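Local atomic coordinates of Blo t 1 allergen (Blomia tropicalis, PDB entry 5JT8), a protein that is a mite allergen of the papain family, probably a cysteine protease made as a proenzyme with an I29-type inhibitory propeptide. Residues Val225-Ser236 with Asn325-Leu333; Pro249-Ser257 with Asp276-Val286. All blocks are in the same frame, centred on the assembly; numbering follows the deposited sequence.

Contact 1: Val225-Ser236 with Asn325-Leu333. Unlike the reference sequence in segment 225-236: H234 (reference Gln). Unlike the reference sequence in segment 325-333: Y327 (reference Phe).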
loop_
_atom_site.group_PDB
_atom_site.type_symbol
_atom_site.label_atom_id
_atom_site.label_comp_id
_atom_site.label_asym_id
_atom_site.label_seq_id
_atom_site.Cartn_x
_atom_site.Cartn_y
_atom_site.Cartn_z
ATOM N N VAL A 225 -10.594 2.495 15.611
ATOM C CA VAL A 225 -11.333 3.480 14.834
ATOM C C VAL A 225 -12.806 3.178 15.152
ATOM O O VAL A 225 -13.091 2.172 15.776
ATOM C CB VAL A 225 -11.048 3.386 13.327
ATOM C CG1 VAL A 225 -9.533 3.431 13.047
ATOM C CG2 VAL A 225 -11.652 2.105 12.750
ATOM N N SER A 226 -13.734 4.031 14.754
ATOM C CA SER A 226 -15.137 3.759 15.049
ATOM C C SER A 226 -15.918 3.311 13.817
ATOM O O SER A 226 -17.037 2.808 13.928
ATOM C CB SER A 226 -15.797 4.997 15.611
ATOM O OG SER A 226 -16.080 5.884 14.546
ATOM N N GLY A 227 -15.347 3.529 12.637
ATOM C CA GLY A 227 -16.039 3.178 11.410
ATOM C C GLY A 227 -15.157 3.356 10.195
ATOM O O GLY A 227 -14.053 3.914 10.271
ATOM N N TYR A 228 -15.639 2.861 9.063
ATOM C CA TYR A 228 -14.936 3.019 7.801
ATOM C C TYR A 228 -15.940 2.921 6.664
ATOM O O TYR A 228 -17.022 2.360 6.831
ATOM C CB TYR A 228 -13.851 1.956 7.651
ATOM C CG TYR A 228 -14.392 0.547 7.600
ATOM C CD1 TYR A 228 -14.617 -0.170 8.766
ATOM C CD2 TYR A 228 -14.683 -0.069 6.384
ATOM C CE1 TYR A 228 -15.101 -1.468 8.723
ATOM C CE2 TYR A 228 -15.180 -1.368 6.336
ATOM C CZ TYR A 228 -15.386 -2.055 7.498
ATOM O OH TYR A 228 -15.868 -3.345 7.447
ATOM N N GLN A 229 -15.601 3.478 5.512
ATOM C CA GLN A 229 -16.518 3.421 4.374
ATOM C C GLN A 229 -15.747 3.292 3.081
ATOM O O GLN A 229 -14.846 4.077 2.807
ATOM C CB GLN A 229 -17.417 4.662 4.326
ATOM C CG GLN A 229 -18.303 4.746 3.056
ATOM C CD GLN A 229 -19.429 3.712 3.045
ATOM O OE1 GLN A 229 -20.226 3.638 3.986
ATOM N NE2 GLN A 229 -19.497 2.910 1.978
ATOM N N GLN A 230 -16.107 2.298 2.287
ATOM C CA GLN A 230 -15.481 2.092 0.991
ATOM C C GLN A 230 -16.257 2.812 -0.070
ATOM O O GLN A 230 -17.467 2.616 -0.170
ATOM C CB GLN A 230 -15.415 0.618 0.658
ATOM C CG GLN A 230 -15.136 0.317 -0.797
ATOM C CD GLN A 230 -14.710 -1.128 -0.991
ATOM O OE1 GLN A 230 -14.274 -1.776 -0.049
ATOM N NE2 GLN A 230 -14.846 -1.638 -2.205
ATOM N N LEU A 231 -15.577 3.640 -0.856
ATOM C CA LEU A 231 -16.250 4.420 -1.890
ATOM C C LEU A 231 -16.697 3.534 -3.067
ATOM O O LEU A 231 -16.251 2.390 -3.228
ATOM C CB LEU A 231 -15.347 5.550 -2.410
ATOM C CG LEU A 231 -14.855 6.676 -1.478
ATOM C CD1 LEU A 231 -14.107 7.747 -2.301
ATOM C CD2 LEU A 231 -15.987 7.327 -0.685
ATOM N N ARG A 232 -17.604 4.089 -3.865
ATOM C CA ARG A 232 -18.087 3.486 -5.104
ATOM C C ARG A 232 -16.931 3.025 -5.998
ATOM O O ARG A 232 -15.937 3.738 -6.129
ATOM C CB ARG A 232 -18.963 4.514 -5.830
ATOM C CG ARG A 232 -19.299 4.198 -7.258
ATOM C CD ARG A 232 -20.012 5.375 -7.908
ATOM N NE ARG A 232 -20.169 5.144 -9.336
ATOM C CZ ARG A 232 -19.380 5.658 -10.271
ATOM N NH1 ARG A 232 -18.387 6.471 -9.943
ATOM N NH2 ARG A 232 -19.599 5.375 -11.545
ATOM N N TYR A 233 -17.053 1.827 -6.570
ATOM C CA TYR A 233 -16.104 1.317 -7.559
ATOM C C TYR A 233 -15.949 2.335 -8.681
ATOM O O TYR A 233 -16.937 2.939 -9.107
ATOM C CB TYR A 233 -16.576 -0.039 -8.117
ATOM C CG TYR A 233 -15.568 -0.737 -9.026
ATOM C CD1 TYR A 233 -14.455 -1.385 -8.495
ATOM C CD2 TYR A 233 -15.736 -0.755 -10.418
ATOM C CE1 TYR A 233 -13.528 -2.032 -9.322
ATOM C CE2 TYR A 233 -14.818 -1.398 -11.247
ATOM C CZ TYR A 233 -13.714 -2.031 -10.693
ATOM O OH TYR A 233 -12.794 -2.665 -11.503
ATOM N N HIS A 234 -14.717 2.545 -9.142
ATOM C CA HIS A 234 -14.439 3.573 -10.153
ATOM C C HIS A 234 -14.862 4.970 -9.697
ATOM O O HIS A 234 -15.449 5.719 -10.475
ATOM C CB HIS A 234 -15.151 3.275 -11.489
ATOM C CG HIS A 234 -14.440 2.294 -12.367
ATOM N ND1 HIS A 234 -13.288 1.641 -11.986
ATOM C CD2 HIS A 234 -14.727 1.852 -13.616
ATOM C CE1 HIS A 234 -12.894 0.839 -12.961
ATOM N NE2 HIS A 234 -13.752 0.946 -13.961
ATOM N N SER A 235 -14.592 5.327 -8.452
ATOM C CA SER A 235 -14.925 6.678 -8.019
ATOM C C SER A 235 -14.177 7.708 -8.854
ATOM O O SER A 235 -13.078 7.449 -9.365
ATOM C CB SER A 235 -14.607 6.863 -6.536
ATOM O OG SER A 235 -15.665 6.341 -5.755
ATOM N N SER A 236 -14.794 8.866 -9.021
ATOM C CA SER A 236 -14.149 9.972 -9.698
ATOM C C SER A 236 -12.973 10.478 -8.866
ATOM O O SER A 236 -12.955 10.316 -7.641
ATOM C CB SER A 236 -15.142 11.100 -9.925
ATOM O OG SER A 236 -15.621 11.526 -8.673
ATOM N N ASN A 325 -8.446 4.272 -8.484
ATOM C CA ASN A 325 -9.817 4.629 -8.109
ATOM C C ASN A 325 -10.768 3.454 -7.842
ATOM O O ASN A 325 -11.954 3.668 -7.594
ATOM C CB ASN A 325 -10.459 5.491 -9.208
ATOM C CG ASN A 325 -9.709 6.780 -9.469
ATOM O OD1 ASN A 325 -8.554 6.766 -9.896
ATOM N ND2 ASN A 325 -10.378 7.912 -9.231
ATOM N N ASN A 326 -10.288 2.221 -7.934
ATOM C CA ASN A 326 -11.200 1.081 -7.879
ATOM C C ASN A 326 -11.781 0.867 -6.484
ATOM O O ASN A 326 -12.986 0.703 -6.331
ATOM C CB ASN A 326 -10.499 -0.201 -8.357
ATOM C CG ASN A 326 -10.232 -0.205 -9.861
ATOM O OD1 ASN A 326 -10.710 0.666 -10.588
ATOM N ND2 ASN A 326 -9.493 -1.208 -10.333
ATOM N N TYR A 327 -10.917 0.890 -5.475
ATOM C CA TYR A 327 -11.292 0.483 -4.124
ATOM C C TYR A 327 -10.734 1.420 -3.076
ATOM O O TYR A 327 -9.749 1.112 -2.393
ATOM C CB TYR A 327 -10.799 -0.937 -3.821
ATOM C CG TYR A 327 -11.243 -1.974 -4.809
ATOM C CD1 TYR A 327 -12.557 -2.435 -4.821
ATOM C CD2 TYR A 327 -10.349 -2.508 -5.730
ATOM C CE1 TYR A 327 -12.963 -3.404 -5.721
ATOM C CE2 TYR A 327 -10.749 -3.466 -6.637
ATOM C CZ TYR A 327 -12.057 -3.909 -6.630
ATOM O OH TYR A 327 -12.447 -4.864 -7.527
ATOM N N VAL A 328 -11.378 2.564 -2.937
ATOM C CA VAL A 328 -10.912 3.580 -2.033
ATOM C C VAL A 328 -11.726 3.527 -0.743
ATOM O O VAL A 328 -12.966 3.521 -0.782
ATOM C CB VAL A 328 -11.014 4.954 -2.681
ATOM C CG1 VAL A 328 -10.476 6.029 -1.750
ATOM C CG2 VAL A 328 -10.247 4.946 -4.016
ATOM N N THR A 329 -11.028 3.485 0.388
ATOM C CA THR A 329 -11.680 3.333 1.686
ATOM C C THR A 329 -11.149 4.330 2.680
ATOM O O THR A 329 -9.938 4.441 2.842
ATOM C CB THR A 329 -11.458 1.932 2.274
ATOM O OG1 THR A 329 -11.987 0.949 1.385
ATOM C CG2 THR A 329 -12.128 1.809 3.661
ATOM N N TYR A 330 -12.042 5.050 3.359
ATOM C CA TYR A 330 -11.606 5.924 4.448
ATOM C C TYR A 330 -12.087 5.385 5.804
ATOM O O TYR A 330 -12.954 4.508 5.870
ATOM C CB TYR A 330 -12.101 7.364 4.227
ATOM C CG TYR A 330 -13.624 7.577 4.305
ATOM C CD1 TYR A 330 -14.418 7.476 3.174
ATOM C CD2 TYR A 330 -14.245 7.920 5.503
ATOM C CE1 TYR A 330 -15.793 7.699 3.229
ATOM C CE2 TYR A 330 -15.620 8.158 5.568
ATOM C CZ TYR A 330 -16.385 8.043 4.418
ATOM O OH TYR A 330 -17.740 8.270 4.453
ATOM N N ALA A 331 -11.496 5.883 6.882
ATOM C CA ALA A 331 -11.919 5.474 8.208
ATOM C C ALA A 331 -12.278 6.687 9.048
ATOM O O ALA A 331 -11.989 7.829 8.674
ATOM C CB ALA A 331 -10.819 4.645 8.903
ATOM N N THR A 332 -12.893 6.417 10.190
ATOM C CA THR A 332 -13.411 7.443 11.076
ATOM C C THR A 332 -13.057 7.094 12.514
ATOM O O THR A 332 -13.336 5.971 12.958
ATOM C CB THR A 332 -14.939 7.550 10.947
ATOM O OG1 THR A 332 -15.268 7.834 9.583
ATOM C CG2 THR A 332 -15.477 8.643 11.856
ATOM N N LEU A 333 -12.430 8.029 13.222
ATOM C CA LEU A 333 -12.146 7.851 14.645
ATOM C C LEU A 333 -13.353 8.215 15.513
ATOM O O LEU A 333 -13.821 7.423 16.352
ATOM C CB LEU A 333 -10.947 8.695 15.067
ATOM C CG LEU A 333 -9.588 8.406 14.429
ATOM C CD1 LEU A 333 -8.477 9.072 15.235
ATOM C CD2 LEU A 333 -9.326 6.901 14.332
ATOM O OXT LEU A 333 -13.872 9.329 15.370
HETATM O O HOH W 1 -14.977 0.365 -4.370
HETATM O O HOH W 2 -13.441 3.432 -5.049
HETATM O O HOH W 3 -11.172 -4.950 -10.038
#
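N325 grips S235 through two bonds. Its ND2 donates to S235 O at 2.7 Å, and its own O accepts from S235 N. N326 lies alongside Y233, with CB 3.7 Å from Y233 CE1 and amide and ring planes 27° apart. N326 OD1 meets the edge of the H234 ring, but its bond to H234 ND1 is weak. The firmer partners of this amide are N320 ND2 on OD1 and D276 O on ND2. The Y327 ring meets Y233 obliquely, planes at 58°, and a water contacts both hydroxyls. V328 O accepts from L231 N at 2.6 Å, nearly straight, while V328 CG1 touches L231 CD1. T329 OG1 rests on Q230 CB. Y330 and Q229 exchange two backbone bonds. CG of Y330 lies between its backbone N and carbonyl carbon, chi1 67°, which brings the ring over Q229, with CZ 3.5 Å from Q229 CB; L231 CD2 comes at the ring edge. A331 CB packs on Y228 CB. T332 O accepts from S226 N at 2.7 Å and also from S226 OG and G227 N. S226 and G227 thus form a classic beta bulge facing T332. L333 CD2 closes on V225 CG1 at 3.7 Å. This two-stranded antiparallel sheet joins larger elements. Helix 237-247 packs on L231 and Y330, and H247, its last residue, stacks on the Y330 ring. Helix 187-196 takes Y228, and strand 250-254 meets V328.

Contact 2: Pro249-Ser257 with Asp276-Val286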
loop_
_atom_site.group_PDB
_atom_site.type_symbol
_atom_site.label_atom_id
_atom_site.label_comp_id
_atom_site.label_asym_id
_atom_site.label_seq_id
_atom_site.Cartn_x
_atom_site.Cartn_y
_atom_site.Cartn_z
ATOM N N PRO A 249 -6.182 10.614 5.005
ATOM C CA PRO A 249 -5.582 9.656 4.071
ATOM C C PRO A 249 -6.465 8.428 3.891
ATOM O O PRO A 249 -7.149 8.012 4.842
ATOM C CB PRO A 249 -4.258 9.300 4.744
ATOM C CG PRO A 249 -3.878 10.591 5.449
ATOM C CD PRO A 249 -5.200 11.123 5.977
ATOM N N VAL A 250 -6.478 7.891 2.674
ATOM C CA VAL A 250 -7.354 6.780 2.337
ATOM C C VAL A 250 -6.559 5.580 1.820
ATOM O O VAL A 250 -5.494 5.744 1.227
ATOM C CB VAL A 250 -8.397 7.206 1.280
ATOM C CG1 VAL A 250 -9.268 8.355 1.831
ATOM C CG2 VAL A 250 -7.721 7.618 -0.020
ATOM N N VAL A 251 -7.069 4.381 2.086
ATOM C CA VAL A 251 -6.532 3.151 1.500
ATOM C C VAL A 251 -7.027 3.042 0.075
ATOM O O VAL A 251 -8.201 3.309 -0.198
ATOM C CB VAL A 251 -6.978 1.883 2.267
ATOM C CG1 VAL A 251 -6.450 0.618 1.578
ATOM C CG2 VAL A 251 -6.521 1.937 3.703
ATOM N N ILE A 252 -6.132 2.675 -0.834
ATOM C CA ILE A 252 -6.518 2.292 -2.182
ATOM C C ILE A 252 -5.904 0.937 -2.530
ATOM O O ILE A 252 -4.913 0.517 -1.951
ATOM C CB ILE A 252 -6.069 3.324 -3.255
ATOM C CG1 ILE A 252 -4.544 3.439 -3.272
ATOM C CG2 ILE A 252 -6.675 4.698 -2.998
ATOM C CD1 ILE A 252 -3.990 4.071 -4.546
ATOM N N TYR A 253 -6.524 0.246 -3.471
ATOM C CA TYR A 253 -5.983 -0.995 -4.000
ATOM C C TYR A 253 -5.607 -0.798 -5.442
ATOM O O TYR A 253 -6.410 -0.304 -6.231
ATOM C CB TYR A 253 -6.985 -2.127 -3.882
ATOM C CG TYR A 253 -6.877 -2.872 -2.588
ATOM C CD1 TYR A 253 -7.365 -2.324 -1.418
ATOM C CD2 TYR A 253 -6.273 -4.122 -2.534
ATOM C CE1 TYR A 253 -7.272 -2.999 -0.234
ATOM C CE2 TYR A 253 -6.175 -4.810 -1.341
ATOM C CZ TYR A 253 -6.679 -4.241 -0.191
ATOM O OH TYR A 253 -6.591 -4.904 1.011
ATOM N N MET A 254 -4.385 -1.170 -5.790
ATOM C CA MET A 254 -3.937 -0.943 -7.141
ATOM C C MET A 254 -3.030 -2.059 -7.654
ATOM O O MET A 254 -2.874 -3.102 -7.021
ATOM C CB MET A 254 -3.249 0.429 -7.233
ATOM C CG MET A 254 -2.422 0.795 -6.032
ATOM S SD MET A 254 -0.825 -0.013 -6.137
ATOM C CE MET A 254 -0.315 0.562 -7.761
ATOM N N HIS A 255 -2.463 -1.838 -8.832
ATOM C CA HIS A 255 -1.669 -2.851 -9.497
ATOM C C HIS A 255 -0.189 -2.653 -9.139
ATOM O O HIS A 255 0.590 -2.117 -9.927
ATOM C CB HIS A 255 -1.902 -2.787 -11.019
ATOM C CG HIS A 255 -1.361 -3.968 -11.761
ATOM N ND1 HIS A 255 -1.688 -4.237 -13.074
ATOM C CD2 HIS A 255 -0.526 -4.962 -11.370
ATOM C CE1 HIS A 255 -1.076 -5.344 -13.459
ATOM N NE2 HIS A 255 -0.360 -5.799 -12.445
ATOM N N GLY A 256 0.186 -3.077 -7.935
ATOM C CA GLY A 256 1.534 -2.854 -7.437
ATOM C C GLY A 256 2.630 -3.600 -8.187
ATOM O O GLY A 256 3.765 -3.128 -8.234
ATOM N N SER A 257 2.300 -4.746 -8.786
ATOM C CA SER A 257 3.322 -5.579 -9.425
ATOM C C SER A 257 3.650 -5.134 -10.856
ATOM O O SER A 257 4.555 -5.686 -11.487
ATOM C CB SER A 257 2.905 -7.056 -9.417
ATOM O OG SER A 257 1.712 -7.284 -10.142
ATOM N N ASP A 276 -7.038 0.200 -15.072
ATOM C CA ASP A 276 -6.648 -1.160 -14.706
ATOM C C ASP A 276 -7.668 -1.867 -13.803
ATOM O O ASP A 276 -8.091 -1.327 -12.771
ATOM C CB ASP A 276 -5.300 -1.137 -14.009
ATOM C CG ASP A 276 -4.541 -2.424 -14.192
ATOM O OD1 ASP A 276 -5.189 -3.485 -14.364
ATOM O OD2 ASP A 276 -3.300 -2.362 -14.194
ATOM N N ALA A 277 -8.042 -3.086 -14.180
ATOM C CA ALA A 277 -8.960 -3.881 -13.368
ATOM C C ALA A 277 -8.191 -4.788 -12.399
ATOM O O ALA A 277 -8.741 -5.271 -11.407
ATOM C CB ALA A 277 -9.877 -4.704 -14.254
ATOM N N TYR A 278 -6.913 -4.996 -12.686
ATOM C CA TYR A 278 -6.100 -5.919 -11.910
ATOM C C TYR A 278 -5.435 -5.214 -10.737
ATOM O O TYR A 278 -4.633 -4.307 -10.908
ATOM C CB TYR A 278 -5.043 -6.569 -12.797
ATOM C CG TYR A 278 -4.232 -7.658 -12.130
ATOM C CD1 TYR A 278 -4.648 -8.987 -12.168
ATOM C CD2 TYR A 278 -3.042 -7.364 -11.481
ATOM C CE1 TYR A 278 -3.898 -9.985 -11.575
ATOM C CE2 TYR A 278 -2.285 -8.351 -10.882
ATOM C CZ TYR A 278 -2.713 -9.660 -10.931
ATOM O OH TYR A 278 -1.949 -10.645 -10.337
ATOM N N THR A 279 -5.775 -5.661 -9.541
ATOM C CA THR A 279 -5.246 -5.085 -8.331
ATOM C C THR A 279 -4.578 -6.188 -7.484
ATOM O O THR A 279 -5.088 -7.310 -7.400
ATOM C CB THR A 279 -6.374 -4.395 -7.574
ATOM O OG1 THR A 279 -7.571 -5.129 -7.823
ATOM C CG2 THR A 279 -6.593 -2.968 -8.107
ATOM N N ASP A 280 -3.428 -5.884 -6.885
ATOM C CA ASP A 280 -2.762 -6.836 -5.988
ATOM C C ASP A 280 -1.974 -6.152 -4.877
ATOM O O ASP A 280 -1.233 -6.800 -4.147
ATOM C CB ASP A 280 -1.826 -7.780 -6.762
ATOM C CG ASP A 280 -0.743 -7.045 -7.551
ATOM O OD1 ASP A 280 -0.635 -5.803 -7.456
ATOM O OD2 ASP A 280 0.016 -7.731 -8.272
ATOM N N HIS A 281 -2.137 -4.848 -4.731
ATOM C CA HIS A 281 -1.365 -4.132 -3.726
ATOM C C HIS A 281 -2.194 -3.040 -3.085
ATOM O O HIS A 281 -2.847 -2.273 -3.786
ATOM C CB HIS A 281 -0.121 -3.547 -4.367
ATOM C CG HIS A 281 0.848 -2.948 -3.397
ATOM N ND1 HIS A 281 1.192 -3.557 -2.211
ATOM C CD2 HIS A 281 1.584 -1.813 -3.468
ATOM C CE1 HIS A 281 2.079 -2.809 -1.579
ATOM N NE2 HIS A 281 2.339 -1.751 -2.323
ATOM N N ALA A 282 -2.167 -2.974 -1.758
ATOM C CA ALA A 282 -2.838 -1.900 -1.023
ATOM C C ALA A 282 -1.843 -0.826 -0.611
ATOM O O ALA A 282 -0.779 -1.144 -0.110
ATOM C CB ALA A 282 -3.537 -2.442 0.206
ATOM N N VAL A 283 -2.198 0.440 -0.821
ATOM C CA VAL A 283 -1.365 1.560 -0.370
ATOM C C VAL A 283 -2.274 2.690 0.107
ATOM O O VAL A 283 -3.483 2.494 0.219
ATOM C CB VAL A 283 -0.430 2.080 -1.473
ATOM C CG1 VAL A 283 0.607 1.021 -1.858
ATOM C CG2 VAL A 283 -1.239 2.534 -2.710
ATOM N N ILE A 284 -1.697 3.862 0.351
ATOM C CA ILE A 284 -2.427 5.007 0.894
ATOM C C ILE A 284 -2.267 6.248 0.017
ATOM O O ILE A 284 -1.155 6.579 -0.392
ATOM C CB ILE A 284 -1.926 5.339 2.337
ATOM C CG1 ILE A 284 -2.177 4.148 3.282
ATOM C CG2 ILE A 284 -2.565 6.608 2.883
ATOM C CD1 ILE A 284 -1.410 4.272 4.614
ATOM N N LEU A 285 -3.373 6.928 -0.272
ATOM C CA LEU A 285 -3.313 8.265 -0.860
ATOM C C LEU A 285 -3.266 9.280 0.261
ATOM O O LEU A 285 -4.108 9.255 1.156
ATOM C CB LEU A 285 -4.515 8.538 -1.764
ATOM C CG LEU A 285 -4.698 7.720 -3.043
ATOM C CD1 LEU A 285 -6.001 8.117 -3.745
ATOM C CD2 LEU A 285 -3.497 7.953 -3.956
ATOM N N VAL A 286 -2.279 10.167 0.230
ATOM C CA VAL A 286 -2.181 11.180 1.261
ATOM C C VAL A 286 -2.388 12.569 0.683
ATOM O O VAL A 286 -2.321 13.552 1.401
ATOM C CB VAL A 286 -0.821 11.149 1.983
ATOM C CG1 VAL A 286 -0.621 9.817 2.720
ATOM C CG2 VAL A 286 0.309 11.438 1.018
#
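P249 CB packs on I284 CG2 at 3.7 Å, where the antiparallel pairing begins. V250 and L285 exchange two backbone bonds, and V250 CG2 rests on L285 CB. V251 faces I284 as a non-hydrogen-bonded pair, and its side chain goes to helix 139-154. I252 carries much of the apolar packing. Its CG1 is tight on V283 CG2 at 3.5 Å, and its CG2 meets L285 CD1. In the conformer described, A282 CB lies over one face of the Y253 ring. M254 N bonds H281 O almost straight, at 172°. M254 O accepts from both D280 N and H281 N, which makes a classic beta bulge. H255 has CG trans to its backbone N, chi1 -168°, and this carries ND1 to D276 OD2 at 2.7 Å. OD2 is in the imidazole plane but 32° out of its own carboxylate plane. Y278 CD2 sits over the centre of the H255 ring, 3.3 Å from NE2. G256 N bonds D280 OD1 weakly. S257 OG bonds D280 OD2 at 2.6 Å, on its syn lone pair; S84 OG also bonds OD2. D276 would probably stabilise a protonated H255. H281, bonded to N301 and stacked on W303, fits the histidine-asparagine pair of papain-like active sites. The bulge pairs D280 and H281 with M254, and so may help to set the backbone that carries this histidine.

How the contacts relate
Contact 2 is buried near the middle of the chain, in the larger mixed sheet. Contact 1 lies farther out, is only partly buried, and ends at the C-terminus. Both pair antiparallel strands and contain a classic bulge. The two are joined directly: T329 N bonds V251 O, V328 packs on V250, and the N326 side chain of contact 1 reaches the start of segment 276-286. Helix 237-247 backs both contacts, and in contact 2 it touches V250 and L285. Contact 1 relies on backbone bonds, amides, tyrosines and bridging waters. Contact 2 has an aliphatic core and gathers its carboxylates and histidines toward one end.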